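Local coordinates for lipopolysaccharide biosynthesis protein wbpB (Thermus thermophilus, PDB 3O9Z) that acts as an NAD-dependent sugar dehydrogenase in the biosynthesis of 2,3-diacetamido-2,3-dideoxy-D-mannuronic acid, probably for lipopolysaccharide, at residues K171-E174 with A175-G178; P235-L238 with R239-G242; A284-A287 with I288-A292; P302-E305 with N306-P309. All coordinates share one frame; numbering follows the deposited sequence.

How the contacts relate
All four contacts are local turns or helix segments. Contact 3 is the buried one, on helix 281-294. Contact 1 is partly buried beside the NAD site. Contacts 2 and 4 lie at the surface, each about 27 Å from the chain centre. Their nearest atoms are about 9 Å apart, and each rests on a strand of the same six-stranded sheet. Contacts 2 and 3 both have a glutamate gripped side-on by two nitrogens of an arginine. In contact 2 the spacing is four residues, while in contact 3 it is three and the pair also holds the backbone of A199. Contact 1 relies on helix capping and a ligand bond. Contact 4 relies on a backbone turn bond and proline-arginine packing.

Contact 1: K171-E174 with A175-G178. With NAD (nicotinamide-adenine-dinucleotide), chain E.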
ATOM      1  N   LYS A 171       2.443 -14.397   3.394  1.00  9.77           N
ATOM      2  CA  LYS A 171       2.542 -15.839   3.582  1.00  9.34           C
ATOM      3  C   LYS A 171       2.810 -16.292   4.985  1.00  9.88           C
ATOM      4  O   LYS A 171       2.454 -17.421   5.374  1.00 11.07           O
ATOM      5  CB  LYS A 171       3.478 -16.473   2.529  1.00 10.09           C
ATOM      6  CG  LYS A 171       2.940 -16.277   1.088  1.00 10.67           C
ATOM      7  CD  LYS A 171       4.078 -16.223   0.067  1.00 12.43           C
ATOM      8  CE  LYS A 171       3.577 -15.974  -1.344  1.00 13.19           C
ATOM      9  NZ  LYS A 171       3.158 -17.268  -2.001  1.00 13.33           N
ATOM     10  N   VAL A 172       3.484 -15.462   5.774  1.00 10.74           N
ATOM     11  CA  VAL A 172       3.728 -15.826   7.161  1.00 11.65           C
ATOM     12  C   VAL A 172       2.791 -15.124   8.148  1.00 12.99           C
ATOM     13  O   VAL A 172       2.927 -15.310   9.368  1.00 15.30           O
ATOM     14  CB  VAL A 172       5.205 -15.577   7.593  1.00 12.69           C
ATOM     15  CG1 VAL A 172       6.141 -16.389   6.678  1.00 12.50           C
ATOM     16  CG2 VAL A 172       5.499 -14.052   7.506  1.00 12.84           C
ATOM     17  N   ASP A 173       1.807 -14.363   7.641  1.00 11.20           N
ATOM     18  CA  ASP A 173       0.814 -13.726   8.554  1.00 12.43           C
ATOM     19  C   ASP A 173      -0.307 -14.761   8.678  1.00 12.45           C
ATOM     20  O   ASP A 173      -0.994 -15.038   7.697  1.00 11.76           O
ATOM     21  CB  ASP A 173       0.281 -12.454   7.876  1.00 13.38           C
ATOM     22  CG  ASP A 173      -0.797 -11.760   8.672  1.00 17.71           C
ATOM     23  OD1 ASP A 173      -1.022 -10.553   8.378  1.00 18.77           O
ATOM     24  OD2 ASP A 173      -1.435 -12.410   9.517  1.00 17.27           O
ATOM     25  N   GLU A 174      -0.396 -15.414   9.828  1.00 13.17           N
ATOM     26  CA  GLU A 174      -1.311 -16.562   9.921  1.00 13.98           C
ATOM     27  C   GLU A 174      -2.748 -16.178   9.608  1.00 13.88           C
ATOM     28  O   GLU A 174      -3.497 -16.980   9.047  1.00 13.50           O
ATOM     29  CB  GLU A 174      -1.209 -17.170  11.314  1.00 14.88           C
ATOM     30  CG  GLU A 174      -1.997 -18.473  11.355  1.00 18.53           C
ATOM     31  CD  GLU A 174      -1.929 -19.179  12.686  1.00 22.94           C
ATOM     32  OE1 GLU A 174      -2.993 -19.391  13.294  1.00 22.41           O
ATOM     33  OE2 GLU A 174      -0.838 -19.619  13.086  1.00 24.99           O
ATOM     34  N   ALA A 175      -3.141 -14.952   9.927  1.00 13.28           N
ATOM     35  CA  ALA A 175      -4.517 -14.556   9.564  1.00 11.80           C
ATOM     36  C   ALA A 175      -4.752 -14.492   8.080  1.00 14.33           C
ATOM     37  O   ALA A 175      -5.895 -14.653   7.615  1.00 15.94           O
ATOM     38  CB  ALA A 175      -4.865 -13.222  10.202  1.00 14.41           C
ATOM     39  N   LYS A 176      -3.694 -14.204   7.318  1.00 12.22           N
ATOM     40  CA  LYS A 176      -3.791 -14.142   5.883  1.00 10.86           C
ATOM     41  C   LYS A 176      -3.547 -15.462   5.169  1.00 10.74           C
ATOM     42  O   LYS A 176      -4.132 -15.746   4.124  1.00 12.57           O
ATOM     43  CB  LYS A 176      -2.888 -13.046   5.277  1.00 11.67           C
ATOM     44  CG  LYS A 176      -3.214 -11.655   5.802  1.00 14.98           C
ATOM     45  CD  LYS A 176      -2.482 -10.598   4.980  1.00 16.63           C
ATOM     46  CE  LYS A 176      -2.915  -9.231   5.532  1.00 20.67           C
ATOM     47  NZ  LYS A 176      -2.406  -8.170   4.588  1.00 26.93           N
ATOM     48  N   SER A 177      -2.610 -16.230   5.734  1.00 11.00           N
ATOM     49  CA  SER A 177      -2.165 -17.438   5.038  1.00 10.04           C
ATOM     50  C   SER A 177      -2.690 -18.767   5.581  1.00 10.40           C
ATOM     51  O   SER A 177      -2.655 -19.738   4.843  1.00 11.27           O
ATOM     52  CB  SER A 177      -0.621 -17.524   5.026  1.00 11.78           C
ATOM     53  OG  SER A 177      -0.170 -17.875   6.303  1.00 12.50           O
ATOM     54  N   GLY A 178      -3.095 -18.715   6.840  1.00 11.53           N
ATOM     55  CA  GLY A 178      -3.456 -19.919   7.596  1.00 11.64           C
ATOM     56  C   GLY A 178      -2.286 -20.642   8.229  1.00 15.14           C
ATOM     57  O   GLY A 178      -2.488 -21.634   8.940  1.00 14.35           O
TER
HETATM   58  PA  NAD E 311       1.947 -13.127  -4.363  1.00 11.84           P
HETATM   59  O1A NAD E 311       3.054 -13.235  -5.343  1.00 11.46           O
HETATM   60  O2A NAD E 311       2.122 -12.438  -3.000  1.00 12.36           O
HETATM   61  O5B NAD E 311       0.838 -12.406  -5.224  1.00 12.69           O
HETATM   62  C5B NAD E 311      -0.332 -12.084  -4.525  1.00 15.17           C
HETATM   63  C4B NAD E 311      -1.099 -11.016  -5.342  1.00 12.36           C
HETATM   64  O4B NAD E 311      -2.412 -10.774  -4.772  1.00 11.61           O
HETATM   65  C3B NAD E 311      -0.343  -9.664  -5.219  1.00 10.34           C
HETATM   66  O3B NAD E 311      -0.019  -9.122  -6.516  1.00 12.53           O
HETATM   67  C2B NAD E 311      -1.279  -8.767  -4.391  1.00 11.97           C
HETATM   68  O2B NAD E 311      -1.207  -7.368  -4.704  1.00 13.43           O
HETATM   69  C1B NAD E 311      -2.633  -9.362  -4.880  1.00 11.39           C
HETATM   70  N9A NAD E 311      -3.733  -8.977  -3.958  1.00 11.89           N
HETATM   71  C8A NAD E 311      -3.787  -8.548  -2.667  1.00 11.69           C
HETATM   72  N7A NAD E 311      -5.040  -8.278  -2.310  1.00 13.80           N
HETATM   73  C5A NAD E 311      -5.830  -8.446  -3.420  1.00 10.43           C
HETATM   74  C6A NAD E 311      -7.239  -8.294  -3.706  1.00 10.47           C
HETATM   75  N6A NAD E 311      -8.091  -7.828  -2.740  1.00 14.66           N
HETATM   76  N1A NAD E 311      -7.553  -8.621  -4.953  1.00 11.88           N
HETATM   77  C2A NAD E 311      -6.798  -9.065  -5.949  1.00 11.41           C
HETATM   78  N3A NAD E 311      -5.466  -9.189  -5.713  1.00 13.38           N
HETATM   79  C4A NAD E 311      -5.033  -8.916  -4.477  1.00 12.47           C
HETATM   80  O3  NAD E 311       1.392 -14.597  -4.061  1.00 10.71           O
HETATM   81  PN  NAD E 311       1.286 -15.877  -4.952  1.00 12.08           P
HETATM   82  O1N NAD E 311       2.466 -16.793  -4.633  1.00 12.81           O
HETATM   83  O2N NAD E 311       1.023 -15.498  -6.382  1.00 13.82           O
HETATM   84  O5D NAD E 311       0.067 -16.669  -4.288  1.00 10.75           O
HETATM   85  C5D NAD E 311      -1.186 -16.293  -4.801  1.00 11.51           C
HETATM   86  C4D NAD E 311      -2.148 -17.443  -4.449  1.00 10.98           C
HETATM   87  O4D NAD E 311      -1.726 -18.555  -5.270  1.00 12.18           O
HETATM   88  C3D NAD E 311      -2.142 -17.911  -2.987  1.00 12.28           C
HETATM   89  O3D NAD E 311      -3.492 -18.409  -2.720  1.00 12.88           O
HETATM   90  C2D NAD E 311      -1.206 -19.128  -3.062  1.00 12.04           C
HETATM   91  O2D NAD E 311      -1.507 -20.104  -2.077  1.00 13.63           O
HETATM   92  C1D NAD E 311      -1.387 -19.703  -4.472  1.00 13.46           C
HETATM   93  N1N NAD E 311      -0.205 -20.407  -4.966  1.00 12.41           N
HETATM   94  C2N NAD E 311      -0.340 -21.604  -5.496  1.00 13.84           C
HETATM   95  C3N NAD E 311       0.696 -22.356  -6.011  1.00 15.37           C
HETATM   96  C7N NAD E 311       0.356 -23.707  -6.494  1.00 18.35           C
HETATM   97  O7N NAD E 311      -0.801 -24.007  -6.860  1.00 19.80           O
HETATM   98  N7N NAD E 311       1.402 -24.514  -6.631  1.00 18.69           N
HETATM   99  C4N NAD E 311       1.974 -21.782  -5.984  1.00 18.08           C
HETATM  100  C5N NAD E 311       2.071 -20.477  -5.499  1.00 16.09           C
HETATM  101  C6N NAD E 311       0.978 -19.773  -5.001  1.00 13.61           C
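D173 caps the short helix 174-177, and its side chain reaches A175 and K176 in the first turn. Its CG is anti to the backbone N (chi1 177°), which carries the carboxylate alongside that turn. D173 CB lies 4.1 Å from K176 CB. D173 CG then meets K176 CG at 3.8 Å. At the tip the two oxygens part. OD1 touches the K176 methylenes CG, CD and CE. D173 OD2 accepts a weak, bent capping bond from A175 N (3.1 Å, 128° at the hydrogen). No salt bridge forms, since D173 OD1 and K176 NZ stay 4.7 Å apart. The backbone O of D173 is gripped twice, by K176 N and S177 N. S177 OG donates to K171 O at 2.8 Å, from above the carbonyl plane, and ties the 3-10 segment at K171-V172 to the helix. K171 itself runs away from the turn. Its NZ bonds NAD O1N at 2.8 Å, on the nicotinamide-side phosphate. In the chain the turn follows strand 152-160 and precedes helix 180-183; N183 of that helix touches K171 and S177. S177 O also accepts from N82, an NAD-binding residue in the loop after strand 75-78.

Contact 2: P235-L238 with R239-G242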
ATOM      1  N   PRO A 235      17.251 -34.014   1.399  1.00 17.26           N
ATOM      2  CA  PRO A 235      18.220 -35.083   1.702  1.00 19.23           C
ATOM      3  C   PRO A 235      19.592 -34.760   1.125  1.00 18.69           C
ATOM      4  O   PRO A 235      19.708 -34.155   0.051  1.00 19.28           O
ATOM      5  CB  PRO A 235      17.623 -36.300   0.996  1.00 17.88           C
ATOM      6  CG  PRO A 235      16.137 -36.066   1.096  1.00 19.16           C
ATOM      7  CD  PRO A 235      15.981 -34.574   0.905  1.00 18.14           C
ATOM      8  N   GLU A 236      20.625 -35.096   1.895  1.00 19.34           N
ATOM      9  CA  GLU A 236      21.992 -34.693   1.560  1.00 23.51           C
ATOM     10  C   GLU A 236      22.466 -35.055   0.149  1.00 23.11           C
ATOM     11  O   GLU A 236      23.069 -34.218  -0.508  1.00 21.92           O
ATOM     12  CB  GLU A 236      22.984 -35.220   2.595  1.00 24.33           C
ATOM     13  CG  GLU A 236      24.359 -34.597   2.417  1.00 28.11           C
ATOM     14  CD  GLU A 236      25.224 -35.402   1.461  1.00 30.44           C
ATOM     15  OE1 GLU A 236      24.961 -36.610   1.285  1.00 30.55           O
ATOM     16  OE2 GLU A 236      26.156 -34.809   0.889  1.00 32.47           O
ATOM     17  N   PRO A 237      22.114 -36.250  -0.352  1.00 22.78           N
ATOM     18  CA  PRO A 237      22.549 -36.573  -1.723  1.00 23.71           C
ATOM     19  C   PRO A 237      21.976 -35.663  -2.819  1.00 23.65           C
ATOM     20  O   PRO A 237      22.568 -35.520  -3.892  1.00 26.31           O
ATOM     21  CB  PRO A 237      22.108 -38.032  -1.886  1.00 23.90           C
ATOM     22  CG  PRO A 237      22.110 -38.584  -0.476  1.00 20.46           C
ATOM     23  CD  PRO A 237      21.478 -37.408   0.303  1.00 23.17           C
ATOM     24  N   LEU A 238      20.835 -35.023  -2.566  1.00 21.57           N
ATOM     25  CA  LEU A 238      20.265 -34.028  -3.466  1.00 21.83           C
ATOM     26  C   LEU A 238      20.736 -32.618  -3.106  1.00 21.13           C
ATOM     27  O   LEU A 238      20.966 -31.786  -3.979  1.00 21.47           O
ATOM     28  CB  LEU A 238      18.737 -34.079  -3.367  1.00 19.95           C
ATOM     29  CG  LEU A 238      18.073 -35.384  -3.813  1.00 24.10           C
ATOM     30  CD1 LEU A 238      16.599 -35.402  -3.391  1.00 25.93           C
ATOM     31  CD2 LEU A 238      18.192 -35.483  -5.325  1.00 28.74           C
ATOM     32  N   ARG A 239      20.810 -32.317  -1.817  1.00 21.10           N
ATOM     33  CA  ARG A 239      21.247 -31.011  -1.339  1.00 23.17           C
ATOM     34  C   ARG A 239      22.678 -30.688  -1.770  1.00 25.97           C
ATOM     35  O   ARG A 239      22.978 -29.541  -2.126  1.00 25.55           O
ATOM     36  CB  ARG A 239      21.106 -30.965   0.185  1.00 22.86           C
ATOM     37  CG  ARG A 239      21.369 -29.597   0.774  1.00 26.09           C
ATOM     38  CD  ARG A 239      21.158 -29.657   2.261  1.00 31.52           C
ATOM     39  NE  ARG A 239      22.350 -30.186   2.914  1.00 43.30           N
ATOM     40  CZ  ARG A 239      22.375 -31.285   3.656  1.00 42.09           C
ATOM     41  NH1 ARG A 239      21.267 -31.988   3.845  1.00 47.53           N
ATOM     42  NH2 ARG A 239      23.510 -31.663   4.224  1.00 41.07           N
ATOM     43  N   ARG A 240      23.541 -31.709  -1.785  1.00 24.67           N
ATOM     44  CA  ARG A 240      24.935 -31.515  -2.208  1.00 24.84           C
ATOM     45  C   ARG A 240      25.012 -31.052  -3.648  1.00 24.68           C
ATOM     46  O   ARG A 240      25.981 -30.415  -4.055  1.00 26.48           O
ATOM     47  CB  ARG A 240      25.747 -32.803  -2.010  1.00 26.39           C
ATOM     48  CG  ARG A 240      25.498 -33.813  -3.117  1.00 23.48           C
ATOM     49  CD  ARG A 240      26.466 -35.008  -3.063  1.00 27.66           C
ATOM     50  NE  ARG A 240      26.258 -35.868  -1.900  1.00 29.38           N
ATOM     51  CZ  ARG A 240      26.590 -37.157  -1.837  1.00 33.96           C
ATOM     52  NH1 ARG A 240      27.142 -37.787  -2.881  1.00 30.64           N
ATOM     53  NH2 ARG A 240      26.334 -37.823  -0.724  1.00 30.44           N
ATOM     54  N   GLN A 241      23.973 -31.316  -4.430  1.00 24.49           N
ATOM     55  CA  GLN A 241      23.951 -30.888  -5.819  1.00 25.35           C
ATOM     56  C   GLN A 241      23.290 -29.537  -6.011  1.00 27.42           C
ATOM     57  O   GLN A 241      23.198 -29.052  -7.138  1.00 28.02           O
ATOM     58  CB  GLN A 241      23.214 -31.894  -6.693  1.00 25.83           C
ATOM     59  CG  GLN A 241      23.494 -33.332  -6.280  1.00 29.79           C
ATOM     60  CD  GLN A 241      22.630 -34.296  -7.040  1.00 34.46           C
ATOM     61  OE1 GLN A 241      21.410 -34.152  -7.079  1.00 35.38           O
ATOM     62  NE2 GLN A 241      23.258 -35.258  -7.692  1.00 27.64           N
ATOM     63  N   GLY A 242      22.785 -28.954  -4.923  1.00 24.55           N
ATOM     64  CA  GLY A 242      22.162 -27.638  -4.984  1.00 26.73           C
ATOM     65  C   GLY A 242      20.643 -27.688  -5.054  1.00 25.77           C
ATOM     66  O   GLY A 242      20.028 -26.639  -5.204  1.00 26.47           O
TER
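E236 and R240 meet side-on, one turn apart at the surface. The arginine grips the carboxylate with two nitrogens, one to each oxygen. R240 NH2 donates to E236 OE1 at 2.7 Å, almost straight (173°). That bond uses the syn lone pair of OE1 and lies in the guanidinium plane. R240 NE donates to E236 OE2 at 3.0 Å, from above the carboxylate plane. The two flat groups are turned 41° apart, so the pair is twisted rather than coplanar. The bend of E236 at chi2 (-89°) brings its carboxylate to the guanidinium edge. R240 CG stands between its backbone N and carbonyl carbon, which puts it 3.5 Å from P237 O. P237 lies over one face of the R240 guanidinium, with CB 4.3 Å above the plane.

R239 meets E236 nearer its backbone, and the two side chains cross at about a right angle. E236 CA lies over one face of the R239 guanidinium. R239 NH2 comes within 3.5 Å of E236 CG. The polar end of R239 is instead held by V234 O, which accepts from NH1.

R240 N bonds E236 O at 2.9 Å, and R239 N bonds P235 O at 2.8 Å. L238 and P235 rest on Y246 of strand 245-251. P235 sits at the N-cap of this short helix. At its other end G242, with positive phi, closes a Schellman motif that overlaps a type I beta turn from R239 to G242.

Contact 3: A284-A287 with I288-A292; sequences AAEA and IRVAA
E286 and R289 form a side-on salt bridge three residues apart on helix 281-294. R289 NH2 donates to E286 OE1 at 2.8 Å, on the syn lone pair. R289 NE donates to E286 OE2 at 3.0 Å and is nearly straight (166°). The side chains lie side by side and point the same way, but the carboxylate and guanidinium planes differ by 40°. The E286 chain bends at chi2 (61°), which turns its carboxylate toward R289. V290 CG2 packs against E286 OE1 at 3.6 Å. In the backbone, R289 N bonds A285 O at 3.0 Å and V290 N bonds E286 O at 3.0 Å. The bond from I288 N to A284 O is weak, at 3.3 Å. I288 CD1 lies 4.2 Å from A284 CB.

Further out, I288 touches L105 and I112, while A287 meets I186 and D190 of helix 186-196. A199, at the start of strand 199-207, joins the polar shell. Its N donates to E286 OE1 and its O accepts from R289 NH2. The ion pair therefore satisfies both backbone N and O of A199. R198 NH1 adds a long, weak ion pair to E286 OE2. This is consistent with an ionised glutamate, its charge probably offset by R289, with a weaker share from R198.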
ATOM      1  N   ALA A 284     -12.470 -30.508  -1.517  1.00 16.34           N
ATOM      2  CA  ALA A 284     -11.436 -29.721  -0.820  1.00 15.63           C
ATOM      3  C   ALA A 284     -11.579 -29.701   0.696  1.00 15.93           C
ATOM      4  O   ALA A 284     -10.664 -29.339   1.481  1.00 14.88           O
ATOM      5  CB  ALA A 284     -11.508 -28.257  -1.363  1.00 17.53           C
ATOM      6  N   ALA A 285     -12.784 -30.063   1.156  1.00 12.81           N
ATOM      7  CA  ALA A 285     -13.089 -29.775   2.534  1.00 12.71           C
ATOM      8  C   ALA A 285     -12.187 -30.513   3.534  1.00 12.76           C
ATOM      9  O   ALA A 285     -11.835 -29.952   4.538  1.00 15.08           O
ATOM     10  CB  ALA A 285     -14.577 -30.155   2.862  1.00 17.61           C
ATOM     11  N   GLU A 286     -11.908 -31.794   3.283  1.00 15.84           N
ATOM     12  CA  GLU A 286     -11.192 -32.542   4.305  1.00 16.64           C
ATOM     13  C   GLU A 286      -9.804 -31.995   4.641  1.00 13.48           C
ATOM     14  O   GLU A 286      -9.450 -31.858   5.800  1.00 15.39           O
ATOM     15  CB  GLU A 286     -11.090 -34.000   3.899  1.00 16.11           C
ATOM     16  CG  GLU A 286     -10.244 -34.858   4.872  1.00 18.23           C
ATOM     17  CD  GLU A 286     -10.732 -34.949   6.300  1.00 19.97           C
ATOM     18  OE1 GLU A 286      -9.958 -35.406   7.178  1.00 17.57           O
ATOM     19  OE2 GLU A 286     -11.884 -34.557   6.609  1.00 19.56           O
ATOM     20  N   ALA A 287      -9.053 -31.632   3.602  1.00 15.26           N
ATOM     21  CA  ALA A 287      -7.722 -31.087   3.885  1.00 14.01           C
ATOM     22  C   ALA A 287      -7.767 -29.731   4.555  1.00 12.75           C
ATOM     23  O   ALA A 287      -6.972 -29.444   5.416  1.00 14.41           O
ATOM     24  CB  ALA A 287      -6.938 -30.990   2.579  1.00 16.86           C
ATOM     25  N   ILE A 288      -8.814 -28.962   4.223  1.00 13.78           N
ATOM     26  CA  ILE A 288      -9.032 -27.725   4.970  1.00 15.50           C
ATOM     27  C   ILE A 288      -9.372 -27.893   6.464  1.00 11.65           C
ATOM     28  O   ILE A 288      -8.889 -27.199   7.339  1.00 14.68           O
ATOM     29  CB  ILE A 288     -10.079 -26.855   4.214  1.00 13.49           C
ATOM     30  CG1 ILE A 288      -9.420 -26.281   2.939  1.00 15.26           C
ATOM     31  CG2 ILE A 288     -10.572 -25.707   5.078  1.00 15.28           C
ATOM     32  CD1 ILE A 288     -10.421 -25.859   1.917  1.00 19.49           C
ATOM     33  N   ARG A 289     -10.132 -28.961   6.734  1.00 15.38           N
ATOM     34  CA  ARG A 289     -10.455 -29.282   8.117  1.00 16.29           C
ATOM     35  C   ARG A 289      -9.204 -29.686   8.907  1.00 12.07           C
ATOM     36  O   ARG A 289      -8.966 -29.210  10.001  1.00 15.91           O
ATOM     37  CB  ARG A 289     -11.511 -30.392   8.144  1.00 16.47           C
ATOM     38  CG  ARG A 289     -11.891 -30.759   9.552  1.00 17.08           C
ATOM     39  CD  ARG A 289     -12.808 -31.997   9.544  1.00 18.72           C
ATOM     40  NE  ARG A 289     -12.091 -33.257   9.269  1.00 16.87           N
ATOM     41  CZ  ARG A 289     -11.569 -34.025  10.214  1.00 19.75           C
ATOM     42  NH1 ARG A 289     -11.627 -33.667  11.491  1.00 20.74           N
ATOM     43  NH2 ARG A 289     -10.912 -35.115   9.836  1.00 20.89           N
ATOM     44  N   VAL A 290      -8.356 -30.509   8.280  1.00 15.50           N
ATOM     45  CA  VAL A 290      -7.094 -30.891   8.900  1.00 16.48           C
ATOM     46  C   VAL A 290      -6.132 -29.727   9.144  1.00 14.08           C
ATOM     47  O   VAL A 290      -5.613 -29.491  10.242  1.00 14.81           O
ATOM     48  CB  VAL A 290      -6.367 -31.947   8.046  1.00 20.00           C
ATOM     49  CG1 VAL A 290      -5.013 -32.280   8.651  1.00 20.00           C
ATOM     50  CG2 VAL A 290      -7.219 -33.200   7.908  1.00 20.00           C
ATOM     51  N   ALA A 291      -5.964 -28.924   8.092  1.00 14.26           N
ATOM     52  CA  ALA A 291      -5.096 -27.780   8.232  1.00 16.21           C
ATOM     53  C   ALA A 291      -5.573 -26.783   9.279  1.00 14.74           C
ATOM     54  O   ALA A 291      -4.785 -26.205  10.061  1.00 14.99           O
ATOM     55  CB  ALA A 291      -4.877 -27.106   6.874  1.00 17.48           C
ATOM     56  N   ALA A 292      -6.894 -26.599   9.303  1.00 15.37           N
ATOM     57  CA  ALA A 292      -7.420 -25.661  10.304  1.00 17.12           C
ATOM     58  C   ALA A 292      -7.229 -26.139  11.754  1.00 17.76           C
ATOM     59  O   ALA A 292      -6.831 -25.349  12.626  1.00 19.31           O
ATOM     60  CB  ALA A 292      -8.912 -25.396  10.020  1.00 17.08           C
TER

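Contact 4: P302-E305 with N306-P309; sequences PSPE and NRHP
A beta turn from S303 to N306, in the C-terminal loop after helix 281-294, brings R307 back beside P302 and P304. N306 N donates to S303 O at 2.9 Å, from above the carbonyl plane. P304 and E305 have the backbone angles of a type I turn. R307 N reaches P304 O by a straight but weak bond of 3.5 Å. S303 OG lies 3.6 Å from N306 CB, on the same side of the turn.

The turn lies on the six-stranded sheet of the C-terminal alpha/beta domain of this Gfo/Idh/MocA-type oxidoreductase. P302 touches H205 and N306 touches E203, both on strand 199-207.

The R307 side chain runs past both prolines. Its CG is anti to the backbone N (chi1 -171°), and the chain bends at chi3. R307 CG packs on P302 CG at 4.0 Å. P302 CG also sits at the edge of the guanidinium, 4.0 Å from R307 NE. P304 takes one guanidinium face, with P304 CA 3.6 Å from R307 NH2. R307 O accepts from R224 NH2, and R307 NH1 has a long, weak ion pair with the terminal carboxylate of G312.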
ATOM      1  N   PRO A 302       5.795 -37.400  20.325  1.00 21.83           N
ATOM      2  CA  PRO A 302       5.472 -38.574  19.511  1.00 22.08           C
ATOM      3  C   PRO A 302       5.976 -39.855  20.157  1.00 21.80           C
ATOM      4  O   PRO A 302       7.063 -39.882  20.746  1.00 22.57           O
ATOM      5  CB  PRO A 302       6.222 -38.309  18.204  1.00 20.95           C
ATOM      6  CG  PRO A 302       7.361 -37.417  18.583  1.00 23.89           C
ATOM      7  CD  PRO A 302       6.848 -36.563  19.720  1.00 21.20           C
ATOM      8  N   SER A 303       5.178 -40.907  20.044  1.00 23.24           N
ATOM      9  CA  SER A 303       5.713 -42.259  20.257  1.00 23.52           C
ATOM     10  C   SER A 303       6.697 -42.570  19.128  1.00 25.04           C
ATOM     11  O   SER A 303       6.606 -41.971  18.049  1.00 23.24           O
ATOM     12  CB  SER A 303       4.559 -43.256  20.231  1.00 24.95           C
ATOM     13  OG  SER A 303       3.999 -43.292  18.925  1.00 30.50           O
ATOM     14  N   PRO A 304       7.652 -43.493  19.351  1.00 22.60           N
ATOM     15  CA  PRO A 304       8.649 -43.750  18.321  1.00 23.63           C
ATOM     16  C   PRO A 304       7.997 -44.185  17.035  1.00 23.14           C
ATOM     17  O   PRO A 304       8.472 -43.818  15.969  1.00 25.66           O
ATOM     18  CB  PRO A 304       9.472 -44.924  18.887  1.00 25.34           C
ATOM     19  CG  PRO A 304       9.347 -44.738  20.355  1.00 23.89           C
ATOM     20  CD  PRO A 304       7.991 -44.146  20.630  1.00 25.98           C
ATOM     21  N   GLU A 305       6.875 -44.883  17.126  1.00 20.66           N
ATOM     22  CA  GLU A 305       6.249 -45.415  15.914  1.00 18.81           C
ATOM     23  C   GLU A 305       5.578 -44.313  15.091  1.00 20.13           C
ATOM     24  O   GLU A 305       5.319 -44.499  13.898  1.00 20.67           O
ATOM     25  CB  GLU A 305       5.270 -46.555  16.217  1.00 21.09           C
ATOM     26  CG  GLU A 305       4.075 -46.158  17.039  1.00 26.70           C
ATOM     27  CD  GLU A 305       4.262 -46.384  18.533  1.00 31.89           C
ATOM     28  OE1 GLU A 305       5.420 -46.474  19.007  1.00 25.34           O
ATOM     29  OE2 GLU A 305       3.217 -46.443  19.222  1.00 32.16           O
ATOM     30  N   ASN A 306       5.348 -43.154  15.704  1.00 18.18           N
ATOM     31  CA  ASN A 306       4.617 -42.080  15.011  1.00 17.96           C
ATOM     32  C   ASN A 306       5.479 -40.898  14.614  1.00 18.58           C
ATOM     33  O   ASN A 306       4.948 -39.930  14.072  1.00 16.12           O
ATOM     34  CB  ASN A 306       3.434 -41.577  15.835  1.00 18.49           C
ATOM     35  CG  ASN A 306       2.401 -42.654  16.072  1.00 22.26           C
ATOM     36  OD1 ASN A 306       2.462 -43.716  15.479  1.00 24.71           O
ATOM     37  ND2 ASN A 306       1.396 -42.348  16.876  1.00 29.80           N
ATOM     38  N   ARG A 307       6.779 -40.974  14.871  1.00 16.65           N
ATOM     39  CA  ARG A 307       7.698 -39.873  14.668  1.00 17.17           C
ATOM     40  C   ARG A 307       8.297 -39.875  13.265  1.00 16.81           C
ATOM     41  O   ARG A 307       8.966 -40.841  12.894  1.00 18.95           O
ATOM     42  CB  ARG A 307       8.833 -39.980  15.696  1.00 20.17           C
ATOM     43  CG  ARG A 307       9.779 -38.785  15.759  1.00 23.14           C
ATOM     44  CD  ARG A 307      11.019 -39.045  16.637  1.00 31.46           C
ATOM     45  NE  ARG A 307      10.649 -39.637  17.917  1.00 49.48           N
ATOM     46  CZ  ARG A 307      11.235 -40.701  18.463  1.00 51.15           C
ATOM     47  NH1 ARG A 307      12.235 -41.322  17.844  1.00 54.40           N
ATOM     48  NH2 ARG A 307      10.810 -41.154  19.635  1.00 52.51           N
ATOM     49  N   HIS A 308       8.148 -38.797  12.491  1.00 14.67           N
ATOM     50  CA  HIS A 308       8.796 -38.754  11.180  1.00 15.56           C
ATOM     51  C   HIS A 308      10.302 -38.928  11.321  1.00 15.08           C
ATOM     52  O   HIS A 308      10.852 -38.402  12.267  1.00 16.82           O
ATOM     53  CB  HIS A 308       8.425 -37.436  10.467  1.00 13.56           C
ATOM     54  CG  HIS A 308       8.920 -37.367   9.055  1.00 13.33           C
ATOM     55  ND1 HIS A 308      10.245 -37.126   8.753  1.00 13.32           N
ATOM     56  CD2 HIS A 308       8.295 -37.568   7.868  1.00 12.89           C
ATOM     57  CE1 HIS A 308      10.400 -37.115   7.439  1.00 12.37           C
ATOM     58  NE2 HIS A 308       9.229 -37.379   6.877  1.00 13.29           N
ATOM     59  N   PRO A 309      10.954 -39.679  10.412  1.00 15.09           N
ATOM     60  CA  PRO A 309      12.403 -39.903  10.558  1.00 17.96           C
ATOM     61  C   PRO A 309      13.238 -38.644  10.729  1.00 18.26           C
ATOM     62  O   PRO A 309      14.297 -38.697  11.382  1.00 22.24           O
ATOM     63  CB  PRO A 309      12.776 -40.649   9.276  1.00 22.06           C
ATOM     64  CG  PRO A 309      11.523 -41.357   8.900  1.00 22.80           C
ATOM     65  CD  PRO A 309      10.369 -40.451   9.303  1.00 17.29           C
TER